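Local atomic coordinates of HepC.19480.a.B1 (Helicobacter pylori, PDB entry 6MTZ), a protein that is of unknown function but probably belongs to the DHH/DHHA1 family of metal-dependent phosphoesterases. Residues 49-54 and 79-84; 64-69 and 95-100; 171-176 and 216-221; 20-25 and 196-201. All coordinates share one frame; numbering follows the deposited sequence.

Contact 1. Residues 49-54 and 79-84; sequences RIYEIL and AEYLQD
Tyr81 lays its ring across the gap between two helices and meets Ile50, Tyr51 and Leu54. Its CG stands anti to the backbone N (chi1 173°), and the ring reaches toward the other helix although its CB points to one side. Ile50 CG2 lies near the ring plane at the edge, 4.1 Å from Tyr81 CE2. Leu54 CD1 comes to the same ring atom from an oblique direction and is closer, at 3.6 Å from Tyr81 CE2. Both aliphatic chains run past the tyrosine in the opposite direction. The hydroxyl ends at the edge of a second ring, with Tyr81 OH 3.9 Å from Tyr51 CD1.

Leu82 carries the buried half. Its second torsion (chi2 40°) sets CD1 between residues one turn apart, 3.8 Å from Ile50 CG2 and 4.1 Å from Leu54 CD2. Leu82 crosses Ile50 at about a right angle.

The helix segments are parallel within 3°, with axes 11.2 Å apart, so long side chains have to span the space. They belong to helices 43-59 and 76-85, which flank strand 64-70 in sequence and cover one side of the parallel sheet. Away from the interface, Arg49 NH1 forms a salt bridge with Glu52 OE1 at 2.6 Å, its hydrogen bond using the syn lone pair of that oxygen. Arg49 also pairs with Glu45 and bonds to Asn39 O.

Between these segments the contact is apolar packing, with Ile50 and Leu82 buried and the two tyrosines at the exposed margin. Without directional bonds, it depends on the fit of methyls and rings.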
# COMPACT_ATOMS: atom_id res chain seq x y z
N ARG A 49 -9.52 0.62 -6.90
CA ARG A 49 -8.42 0.04 -7.67
C ARG A 49 -8.93 -0.57 -8.97
O ARG A 49 -8.22 -0.53 -9.98
CB ARG A 49 -7.67 -0.99 -6.83
CG ARG A 49 -7.14 -0.51 -5.45
CD ARG A 49 -6.21 0.71 -5.53
NE ARG A 49 -5.87 1.21 -4.20
CZ ARG A 49 -5.61 2.49 -3.91
NH1 ARG A 49 -5.65 3.41 -4.85
NH2 ARG A 49 -5.32 2.85 -2.66
N ILE A 50 -10.15 -1.11 -8.97
CA ILE A 50 -10.66 -1.68 -10.21
C ILE A 50 -10.91 -0.58 -11.23
O ILE A 50 -10.60 -0.73 -12.42
CB ILE A 50 -11.93 -2.52 -9.93
CG1 ILE A 50 -11.54 -3.84 -9.26
CG2 ILE A 50 -12.68 -2.82 -11.21
CD1 ILE A 50 -12.68 -4.55 -8.59
N TYR A 51 -11.40 0.57 -10.77
CA TYR A 51 -11.55 1.72 -11.65
C TYR A 51 -10.19 2.18 -12.18
O TYR A 51 -10.04 2.43 -13.38
CB TYR A 51 -12.26 2.85 -10.92
CG TYR A 51 -12.38 4.12 -11.73
CD1 TYR A 51 -13.46 4.32 -12.59
CD2 TYR A 51 -11.42 5.13 -11.62
CE1 TYR A 51 -13.57 5.49 -13.33
CE2 TYR A 51 -11.53 6.30 -12.36
CZ TYR A 51 -12.60 6.47 -13.21
OH TYR A 51 -12.71 7.64 -13.94
N GLU A 52 -9.21 2.31 -11.29
CA GLU A 52 -7.86 2.69 -11.70
C GLU A 52 -7.31 1.76 -12.77
O GLU A 52 -6.68 2.21 -13.73
CB GLU A 52 -6.91 2.65 -10.50
CG GLU A 52 -6.81 3.88 -9.67
CD GLU A 52 -5.86 3.65 -8.51
OE1 GLU A 52 -6.31 3.74 -7.35
OE2 GLU A 52 -4.68 3.35 -8.75
N ILE A 53 -7.50 0.46 -12.59
CA ILE A 53 -6.95 -0.53 -13.52
C ILE A 53 -7.62 -0.42 -14.88
O ILE A 53 -6.95 -0.37 -15.92
CB ILE A 53 -7.06 -1.94 -12.92
CG1 ILE A 53 -5.98 -2.13 -11.85
CG2 ILE A 53 -6.94 -3.01 -14.01
CD1 ILE A 53 -6.16 -3.35 -10.98
N LEU A 54 -8.96 -0.35 -14.90
CA LEU A 54 -9.67 -0.23 -16.17
C LEU A 54 -9.34 1.09 -16.86
O LEU A 54 -9.27 1.16 -18.10
CB LEU A 54 -11.18 -0.35 -15.95
CG LEU A 54 -11.72 -1.69 -15.45
CD1 LEU A 54 -13.16 -1.55 -14.99
CD2 LEU A 54 -11.63 -2.73 -16.53
N ALA A 79 -18.07 -7.66 -9.39
CA ALA A 79 -17.75 -8.67 -10.39
C ALA A 79 -18.49 -8.40 -11.69
O ALA A 79 -17.92 -8.53 -12.78
CB ALA A 79 -18.07 -10.08 -9.87
N GLU A 80 -19.77 -8.01 -11.60
CA GLU A 80 -20.53 -7.63 -12.79
C GLU A 80 -19.89 -6.43 -13.47
O GLU A 80 -19.75 -6.40 -14.70
CB GLU A 80 -21.98 -7.32 -12.42
CG GLU A 80 -22.94 -8.50 -12.50
CD GLU A 80 -23.03 -9.10 -13.89
OE1 GLU A 80 -22.67 -8.42 -14.87
OE2 GLU A 80 -23.47 -10.26 -14.01
N TYR A 81 -19.52 -5.41 -12.69
CA TYR A 81 -18.94 -4.20 -13.27
C TYR A 81 -17.66 -4.53 -14.02
O TYR A 81 -17.44 -4.03 -15.13
CB TYR A 81 -18.67 -3.18 -12.17
CG TYR A 81 -17.92 -1.94 -12.62
CD1 TYR A 81 -18.58 -0.88 -13.23
CD2 TYR A 81 -16.55 -1.82 -12.40
CE1 TYR A 81 -17.89 0.26 -13.64
CE2 TYR A 81 -15.85 -0.69 -12.80
CZ TYR A 81 -16.53 0.35 -13.42
OH TYR A 81 -15.84 1.47 -13.81
N LEU A 82 -16.81 -5.36 -13.43
CA LEU A 82 -15.57 -5.76 -14.07
C LEU A 82 -15.84 -6.46 -15.40
O LEU A 82 -15.30 -6.07 -16.44
CB LEU A 82 -14.80 -6.68 -13.14
CG LEU A 82 -13.32 -6.94 -13.35
CD1 LEU A 82 -12.60 -5.67 -13.77
CD2 LEU A 82 -12.78 -7.45 -12.04
N GLN A 83 -16.70 -7.47 -15.38
CA GLN A 83 -17.01 -8.19 -16.60
C GLN A 83 -17.61 -7.27 -17.66
O GLN A 83 -17.18 -7.27 -18.82
CB GLN A 83 -17.95 -9.35 -16.30
CG GLN A 83 -18.11 -10.30 -17.46
CD GLN A 83 -18.77 -11.59 -17.05
OE1 GLN A 83 -18.09 -12.60 -16.83
NE2 GLN A 83 -20.09 -11.56 -16.93
N ASP A 84 -18.58 -6.44 -17.27
CA ASP A 84 -19.25 -5.59 -18.25
C ASP A 84 -18.31 -4.52 -18.79
O ASP A 84 -18.34 -4.21 -19.99
CB ASP A 84 -20.49 -4.94 -17.65
CG ASP A 84 -21.48 -5.95 -17.10
OD1 ASP A 84 -22.13 -5.64 -16.08
OD2 ASP A 84 -21.60 -7.05 -17.68

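Contact 2. Residues 64-69 and 95-100; sequences EFLILV and NIQIQL
Strands 64-69 and 95-100 pair in parallel and in register, from Glu64 beside Asn95 to Val69 beside Leu100, with axes 4.6 Å apart and a crossing angle of -18°. Five backbone hydrogen bonds join them. Phe65, Ile67 and Val69 give their N-H groups to Asn95, Gln97 and Gln99, and the N-H groups of Gln97 and Gln99 return to Phe65 O and Ile67 O. The shortest is Ile67 N to Gln97 O, 2.7 Å.

At the start of the pair Asn95 ND2 donates to Glu64 OE1 at 2.9 Å. Glu64 OE1 accepts through its syn lone pair, with the carboxylate and amide planes 90° apart. The glutamate chain bends at chi2 (-80°), which places CD toward the asparagine.

The strands form a beta-alpha-beta unit with helix 76-85 between them. They are inner strands of a five-stranded parallel sheet, and Leu66 and Leu68 bond through their backbones to strand 10-15. Strand 95-102 ends at an Asp-His-His sequence, consistent with membership of the DHH family.

On the face with Phe65, Ile67 CD1 meets Ile96 CG2 at 4.1 Å, and helix 43-59 covers both through Ile57. Further along, Val69 CG1 touches Leu100 CD1 at 3.7 Å. On the other face Leu66 and Gln97 lie side by side and point the same way, with Leu66 CD1 3.8 Å from Gln97 CG. Leu68 CD1 rests 3.5 Å from the backbone Gln99 O.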
# COMPACT_ATOMS: atom_id res chain seq x y z
N GLU A 64 -2.28 -6.35 -25.46
CA GLU A 64 -2.55 -7.57 -24.71
C GLU A 64 -2.47 -7.27 -23.22
O GLU A 64 -1.49 -6.67 -22.76
CB GLU A 64 -1.57 -8.68 -25.08
CG GLU A 64 -1.39 -8.91 -26.58
CD GLU A 64 -2.50 -9.74 -27.20
OE1 GLU A 64 -3.27 -10.36 -26.43
OE2 GLU A 64 -2.61 -9.76 -28.44
N PHE A 65 -3.48 -7.69 -22.46
CA PHE A 65 -3.59 -7.32 -21.06
C PHE A 65 -4.07 -8.48 -20.22
O PHE A 65 -4.92 -9.27 -20.66
CB PHE A 65 -4.54 -6.14 -20.87
CG PHE A 65 -4.13 -4.90 -21.61
CD1 PHE A 65 -4.57 -4.67 -22.90
CD2 PHE A 65 -3.30 -3.97 -21.01
CE1 PHE A 65 -4.19 -3.53 -23.58
CE2 PHE A 65 -2.92 -2.83 -21.69
CZ PHE A 65 -3.37 -2.61 -22.97
N LEU A 66 -3.55 -8.57 -18.99
CA LEU A 66 -4.02 -9.53 -18.00
C LEU A 66 -4.34 -8.80 -16.71
O LEU A 66 -3.45 -8.22 -16.08
CB LEU A 66 -2.97 -10.62 -17.73
CG LEU A 66 -3.31 -11.47 -16.51
CD1 LEU A 66 -4.50 -12.40 -16.80
CD2 LEU A 66 -2.10 -12.27 -16.06
N ILE A 67 -5.61 -8.82 -16.31
CA ILE A 67 -6.02 -8.30 -15.01
C ILE A 67 -6.00 -9.46 -14.03
O ILE A 67 -6.72 -10.45 -14.20
CB ILE A 67 -7.41 -7.66 -15.08
CG1 ILE A 67 -7.41 -6.51 -16.08
CG2 ILE A 67 -7.82 -7.17 -13.70
CD1 ILE A 67 -8.74 -5.74 -16.10
N LEU A 68 -5.16 -9.35 -13.00
CA LEU A 68 -4.96 -10.41 -12.02
C LEU A 68 -5.38 -9.88 -10.66
O LEU A 68 -4.87 -8.84 -10.22
CB LEU A 68 -3.50 -10.87 -12.01
CG LEU A 68 -3.17 -12.02 -11.06
CD1 LEU A 68 -3.85 -13.31 -11.51
CD2 LEU A 68 -1.66 -12.22 -10.90
N VAL A 69 -6.30 -10.58 -10.00
CA VAL A 69 -6.84 -10.18 -8.71
C VAL A 69 -6.68 -11.35 -7.75
O VAL A 69 -7.16 -12.45 -8.03
CB VAL A 69 -8.32 -9.75 -8.81
CG1 VAL A 69 -8.83 -9.21 -7.47
CG2 VAL A 69 -8.52 -8.71 -9.92
N ASN A 95 -7.23 -6.95 -26.22
CA ASN A 95 -7.47 -8.28 -25.67
C ASN A 95 -7.15 -8.24 -24.18
O ASN A 95 -6.01 -7.98 -23.79
CB ASN A 95 -6.63 -9.34 -26.38
CG ASN A 95 -6.83 -10.73 -25.80
OD1 ASN A 95 -7.85 -11.01 -25.17
ND2 ASN A 95 -5.85 -11.60 -26.01
N ILE A 96 -8.16 -8.51 -23.36
CA ILE A 96 -8.09 -8.35 -21.92
C ILE A 96 -8.51 -9.66 -21.29
O ILE A 96 -9.69 -10.02 -21.34
CB ILE A 96 -8.98 -7.20 -21.43
CG1 ILE A 96 -8.56 -5.88 -22.09
CG2 ILE A 96 -8.94 -7.11 -19.91
CD1 ILE A 96 -9.50 -4.74 -21.81
N GLN A 97 -7.56 -10.38 -20.70
CA GLN A 97 -7.84 -11.56 -19.89
C GLN A 97 -7.96 -11.17 -18.43
O GLN A 97 -7.28 -10.26 -17.95
CB GLN A 97 -6.75 -12.61 -20.05
CG GLN A 97 -6.96 -13.87 -19.22
CD GLN A 97 -5.91 -14.93 -19.50
OE1 GLN A 97 -5.20 -14.86 -20.51
NE2 GLN A 97 -5.81 -15.91 -18.61
N ILE A 98 -8.83 -11.87 -17.71
CA ILE A 98 -9.01 -11.61 -16.29
C ILE A 98 -8.99 -12.92 -15.53
O ILE A 98 -9.61 -13.91 -15.96
CB ILE A 98 -10.31 -10.84 -16.00
CG1 ILE A 98 -10.59 -10.81 -14.51
CG2 ILE A 98 -11.49 -11.44 -16.75
CD1 ILE A 98 -11.89 -10.15 -14.18
N GLN A 99 -8.28 -12.94 -14.41
CA GLN A 99 -8.23 -14.11 -13.54
C GLN A 99 -8.25 -13.64 -12.09
O GLN A 99 -7.36 -12.91 -11.66
CB GLN A 99 -6.99 -14.96 -13.82
CG GLN A 99 -6.92 -16.23 -13.00
CD GLN A 99 -8.07 -17.15 -13.30
OE1 GLN A 99 -8.14 -17.73 -14.39
NE2 GLN A 99 -8.99 -17.30 -12.35
N LEU A 100 -9.27 -14.06 -11.35
CA LEU A 100 -9.35 -13.81 -9.92
C LEU A 100 -9.03 -15.11 -9.18
O LEU A 100 -9.60 -16.16 -9.51
CB LEU A 100 -10.73 -13.28 -9.50
CG LEU A 100 -10.84 -12.82 -8.03
CD1 LEU A 100 -11.69 -11.57 -7.87
CD2 LEU A 100 -11.37 -13.92 -7.10

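Contact 3. Residues 171-176 and 216-221; sequences GKVCMR and AYDNDL
The Tyr217 ring is met obliquely by Val173 CG1 and by Cys174 SG, while the Arg176 guanidinium takes Asp218 OD1 at its edge. Val173 CG1 is 3.6 Å from Tyr217 CD2. The sulfur-aromatic contact puts Cys174 SG 4.9 Å from the centroid of the Tyr217 ring. Tyr207 adds an edge-to-face ring contact with Tyr217.

The salt bridge is nearly straight. Arg176 NH2 donates to Asp218 OD1 at 2.8 Å, with an N-H...O angle of 176°. Asp218 OD1 lies in the guanidinium plane, while Arg176 NH2 meets it from above the carboxylate plane; the two planes are steeply turned against each other. The arginine chain is extended to CD and then bends at chi3 (46°), which sets NE. A water bridges the same two groups: it accepts from Arg176 NH1 at 2.9 Å and donates to Asp218 OD1 at 2.7 Å. One aspartate oxygen thus receives both the arginine and the water. Val173 CG1 also lies 3.7 Å from Asp218 OD1.

The contact belongs to the all-helical part of the chain. The segments of helices 168-180 and 213-228 run 24° from parallel, with axes 9.8 Å apart. Tyr217 OH bonds to Leu200 O of helix 190-203, which comes between them in sequence. The ring also touches Leu170 and Met177 of helix 168-180, while Cys174 reaches Met154 of helix 145-159 and Leu19 of helix 19-29.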
# COMPACT_ATOMS: atom_id res chain seq x y z
N GLY A 171 6.89 -18.26 9.19
CA GLY A 171 5.78 -17.52 8.60
C GLY A 171 5.07 -16.60 9.58
O GLY A 171 4.59 -15.52 9.21
N LYS A 172 4.97 -17.00 10.85
CA LYS A 172 4.37 -16.11 11.84
C LYS A 172 5.20 -14.84 11.99
O LYS A 172 4.65 -13.73 12.09
CB LYS A 172 4.21 -16.85 13.17
CG LYS A 172 3.01 -17.82 13.18
CD LYS A 172 3.15 -18.95 14.20
CE LYS A 172 3.53 -18.47 15.57
NZ LYS A 172 3.46 -19.59 16.59
N VAL A 173 6.53 -14.98 11.97
CA VAL A 173 7.40 -13.81 12.01
C VAL A 173 7.14 -12.92 10.80
O VAL A 173 7.08 -11.69 10.92
CB VAL A 173 8.88 -14.24 12.09
CG1 VAL A 173 9.78 -12.99 12.07
CG2 VAL A 173 9.13 -15.05 13.34
N CYS A 174 6.95 -13.53 9.62
CA CYS A 174 6.73 -12.75 8.41
C CYS A 174 5.37 -12.06 8.44
O CYS A 174 5.24 -10.92 7.97
CB CYS A 174 6.86 -13.63 7.17
SG CYS A 174 8.53 -14.20 6.85
N MET A 175 4.35 -12.72 8.97
CA MET A 175 3.03 -12.11 9.07
C MET A 175 3.08 -10.84 9.92
O MET A 175 2.60 -9.77 9.52
CB MET A 175 2.05 -13.12 9.65
CG MET A 175 0.60 -12.76 9.57
SD MET A 175 -0.39 -14.19 10.12
CE MET A 175 -0.18 -14.13 11.89
N ARG A 176 3.67 -10.94 11.11
CA ARG A 176 3.86 -9.74 11.92
C ARG A 176 4.75 -8.73 11.20
O ARG A 176 4.54 -7.52 11.31
CB ARG A 176 4.46 -10.11 13.28
CG ARG A 176 4.81 -8.92 14.18
CD ARG A 176 5.07 -9.39 15.62
NE ARG A 176 5.93 -10.56 15.57
CZ ARG A 176 7.26 -10.51 15.56
NH1 ARG A 176 7.87 -9.34 15.65
NH2 ARG A 176 7.97 -11.63 15.49
N ALA A 216 16.30 -16.53 13.91
CA ALA A 216 17.35 -15.77 13.25
C ALA A 216 16.76 -14.61 12.47
O ALA A 216 17.26 -13.48 12.54
CB ALA A 216 18.15 -16.68 12.32
N TYR A 217 15.70 -14.87 11.71
CA TYR A 217 15.07 -13.79 10.98
C TYR A 217 14.42 -12.81 11.95
O TYR A 217 14.53 -11.59 11.78
CB TYR A 217 14.04 -14.34 9.99
CG TYR A 217 13.36 -13.28 9.15
CD1 TYR A 217 14.09 -12.55 8.22
CD2 TYR A 217 12.00 -13.01 9.28
CE1 TYR A 217 13.48 -11.57 7.44
CE2 TYR A 217 11.39 -12.05 8.51
CZ TYR A 217 12.14 -11.33 7.58
OH TYR A 217 11.54 -10.37 6.80
N ASP A 218 13.78 -13.32 13.01
CA ASP A 218 13.09 -12.44 13.96
C ASP A 218 14.05 -11.40 14.55
O ASP A 218 13.70 -10.21 14.66
CB ASP A 218 12.45 -13.28 15.06
CG ASP A 218 11.46 -12.48 15.90
OD1 ASP A 218 10.78 -11.58 15.36
OD2 ASP A 218 11.36 -12.77 17.12
N ASN A 219 15.26 -11.82 14.91
CA ASN A 219 16.21 -10.94 15.59
C ASN A 219 16.99 -10.04 14.64
O ASN A 219 17.65 -9.10 15.10
CB ASN A 219 17.18 -11.77 16.44
CG ASN A 219 16.54 -12.31 17.69
OD1 ASN A 219 15.58 -11.74 18.20
ND2 ASN A 219 17.07 -13.43 18.19
N ASP A 220 16.94 -10.31 13.33
CA ASP A 220 17.65 -9.52 12.33
C ASP A 220 16.78 -8.47 11.68
O ASP A 220 17.31 -7.56 11.03
CB ASP A 220 18.21 -10.41 11.19
CG ASP A 220 19.52 -11.09 11.54
OD1 ASP A 220 20.01 -10.96 12.69
OD2 ASP A 220 20.07 -11.78 10.65
N LEU A 221 15.46 -8.58 11.83
CA LEU A 221 14.54 -7.81 11.00
C LEU A 221 14.67 -6.30 11.23
O LEU A 221 14.63 -5.53 10.27
CB LEU A 221 13.11 -8.26 11.28
CG LEU A 221 12.02 -7.47 10.56
CD1 LEU A 221 12.25 -7.44 9.06
CD2 LEU A 221 10.68 -8.09 10.87
O HOH W 1 10.38 -9.17 14.27

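Contact 4. Residues 20-25 and 196-201; sequences DGYACQ and YKLKLL
Helix segments 20-25 and 196-201 cross almost perpendicularly, at -84°, with axes 10.0 Å apart and with the CA atoms of Tyr22 and Leu198 the nearest pair. The Tyr22 ring carries Lys197 on one face. Lys197 CD makes a CH-pi contact 3.8 Å from the ring centroid, 25° off the normal and offset toward the rim at CE2. The lysine chain is extended to CE, then turns at chi4 (-60°), which places NZ. The ammonium group is held by Ser181 OG and Ile178 O.

Helix 19-29 follows strand 10-15 and begins in an Asp-x-Asp-Gly sequence, consistent with a DHH-family protein. Asp20 of that sequence points away from helix 190-203. Its carboxylate accepts from Ala125 N and Thr126 N, and its side chain touches His103 of the Asp-His-His sequence. The crossing joins helix 19-29, next to the parallel sheet, to helix 190-203 of the all-helical region.

Leu198 fits over the backbone: its CD2 lies 3.4 Å from Tyr22 O and 4.1 Å from Tyr22 CB. Leu198 CD1 approaches Gln25, whose amide bonds to Asn39 and His13 O. One turn along, Leu201 CD2 sits 3.9 Å from Ala23 CB.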
# COMPACT_ATOMS: atom_id res chain seq x y z
N ASP A 20 -0.23 -12.62 3.03
CA ASP A 20 -0.73 -13.34 1.86
C ASP A 20 -0.93 -12.39 0.69
O ASP A 20 -0.50 -12.66 -0.44
CB ASP A 20 -2.05 -14.06 2.22
CG ASP A 20 -2.44 -15.17 1.21
OD1 ASP A 20 -1.63 -15.52 0.33
OD2 ASP A 20 -3.57 -15.71 1.31
N GLY A 21 -1.53 -11.22 0.96
CA GLY A 21 -1.80 -10.28 -0.11
C GLY A 21 -0.55 -9.77 -0.81
O GLY A 21 -0.52 -9.65 -2.04
N TYR A 22 0.50 -9.43 -0.04
CA TYR A 22 1.70 -8.91 -0.68
C TYR A 22 2.57 -10.03 -1.26
O TYR A 22 3.23 -9.81 -2.28
CB TYR A 22 2.53 -8.06 0.30
CG TYR A 22 2.06 -6.63 0.38
CD1 TYR A 22 2.28 -5.74 -0.67
CD2 TYR A 22 1.40 -6.15 1.50
CE1 TYR A 22 1.85 -4.44 -0.60
CE2 TYR A 22 0.96 -4.84 1.58
CZ TYR A 22 1.19 -3.99 0.53
OH TYR A 22 0.76 -2.68 0.61
N ALA A 23 2.60 -11.20 -0.63
CA ALA A 23 3.34 -12.33 -1.21
C ALA A 23 2.82 -12.71 -2.60
O ALA A 23 3.60 -13.17 -3.46
CB ALA A 23 3.26 -13.52 -0.25
N CYS A 24 1.51 -12.55 -2.85
CA CYS A 24 1.00 -12.77 -4.21
C CYS A 24 1.78 -11.93 -5.21
O CYS A 24 2.06 -12.38 -6.32
CB CYS A 24 -0.49 -12.42 -4.28
SG CYS A 24 -1.54 -13.59 -3.39
N GLN A 25 2.12 -10.70 -4.83
CA GLN A 25 2.77 -9.79 -5.75
C GLN A 25 4.28 -9.99 -5.83
O GLN A 25 4.88 -9.71 -6.87
CB GLN A 25 2.45 -8.35 -5.34
CG GLN A 25 0.98 -8.05 -5.55
CD GLN A 25 0.56 -6.72 -4.98
OE1 GLN A 25 1.05 -6.29 -3.93
NE2 GLN A 25 -0.35 -6.05 -5.67
N TYR A 196 9.25 -1.67 -0.34
CA TYR A 196 9.83 -1.90 0.97
C TYR A 196 9.40 -3.25 1.56
O TYR A 196 10.24 -4.06 1.95
CB TYR A 196 9.42 -0.74 1.87
CG TYR A 196 9.77 -0.78 3.33
CD1 TYR A 196 11.06 -1.07 3.77
CD2 TYR A 196 8.82 -0.44 4.27
CE1 TYR A 196 11.35 -1.07 5.14
CE2 TYR A 196 9.09 -0.42 5.60
CZ TYR A 196 10.34 -0.74 6.04
OH TYR A 196 10.54 -0.69 7.41
N LYS A 197 8.08 -3.48 1.65
CA LYS A 197 7.59 -4.75 2.18
C LYS A 197 8.10 -5.91 1.35
O LYS A 197 8.55 -6.92 1.90
CB LYS A 197 6.06 -4.78 2.23
CG LYS A 197 5.42 -3.76 3.19
CD LYS A 197 3.91 -3.83 3.17
CE LYS A 197 3.24 -2.83 4.10
NZ LYS A 197 3.60 -3.00 5.51
N LEU A 198 8.08 -5.77 0.01
CA LEU A 198 8.50 -6.88 -0.83
C LEU A 198 9.99 -7.13 -0.70
O LEU A 198 10.43 -8.29 -0.76
CB LEU A 198 8.14 -6.62 -2.29
CG LEU A 198 6.64 -6.63 -2.58
CD1 LEU A 198 6.43 -6.70 -4.07
CD2 LEU A 198 5.96 -7.79 -1.87
N LYS A 199 10.79 -6.07 -0.54
CA LYS A 199 12.21 -6.27 -0.26
C LYS A 199 12.39 -7.06 1.03
O LYS A 199 13.14 -8.04 1.07
CB LYS A 199 12.94 -4.93 -0.17
N LEU A 200 11.70 -6.65 2.09
CA LEU A 200 11.83 -7.34 3.38
C LEU A 200 11.41 -8.81 3.27
O LEU A 200 12.05 -9.69 3.85
CB LEU A 200 10.97 -6.65 4.45
CG LEU A 200 11.37 -5.22 4.82
CD1 LEU A 200 10.30 -4.56 5.66
CD2 LEU A 200 12.69 -5.23 5.59
N LEU A 201 10.32 -9.08 2.56
CA LEU A 201 9.84 -10.46 2.46
C LEU A 201 10.82 -11.30 1.65
O LEU A 201 11.18 -12.41 2.07
CB LEU A 201 8.44 -10.49 1.85
CG LEU A 201 7.86 -11.89 1.70
CD1 LEU A 201 7.77 -12.52 3.07
CD2 LEU A 201 6.49 -11.84 1.01

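How the contacts relate
Contacts 1 and 2 form one layered unit, with centres 11 Å apart. Leu82 CD2 packs on Ile98 CD1 at 3.6 Å, and Ile53 CG2 on Ile67 CD1 at 3.9 Å, so the two helices sit directly on the strands. Contacts 3 and 4 form a second unit, 13 Å between centres. They are linked by Leu221 CD1 on Leu200 CD2 at 4.1 Å and by Cys174 SG on Leu201 CD1 at 4.2 Å. Within the second unit contact 4 is the one nearer the sheet: its nearest atoms are about 6 Å from contact 2, without touching. It also holds Asp20 of the probable DHH-family site. Contacts 1 and 3 are 36 Å apart between centres.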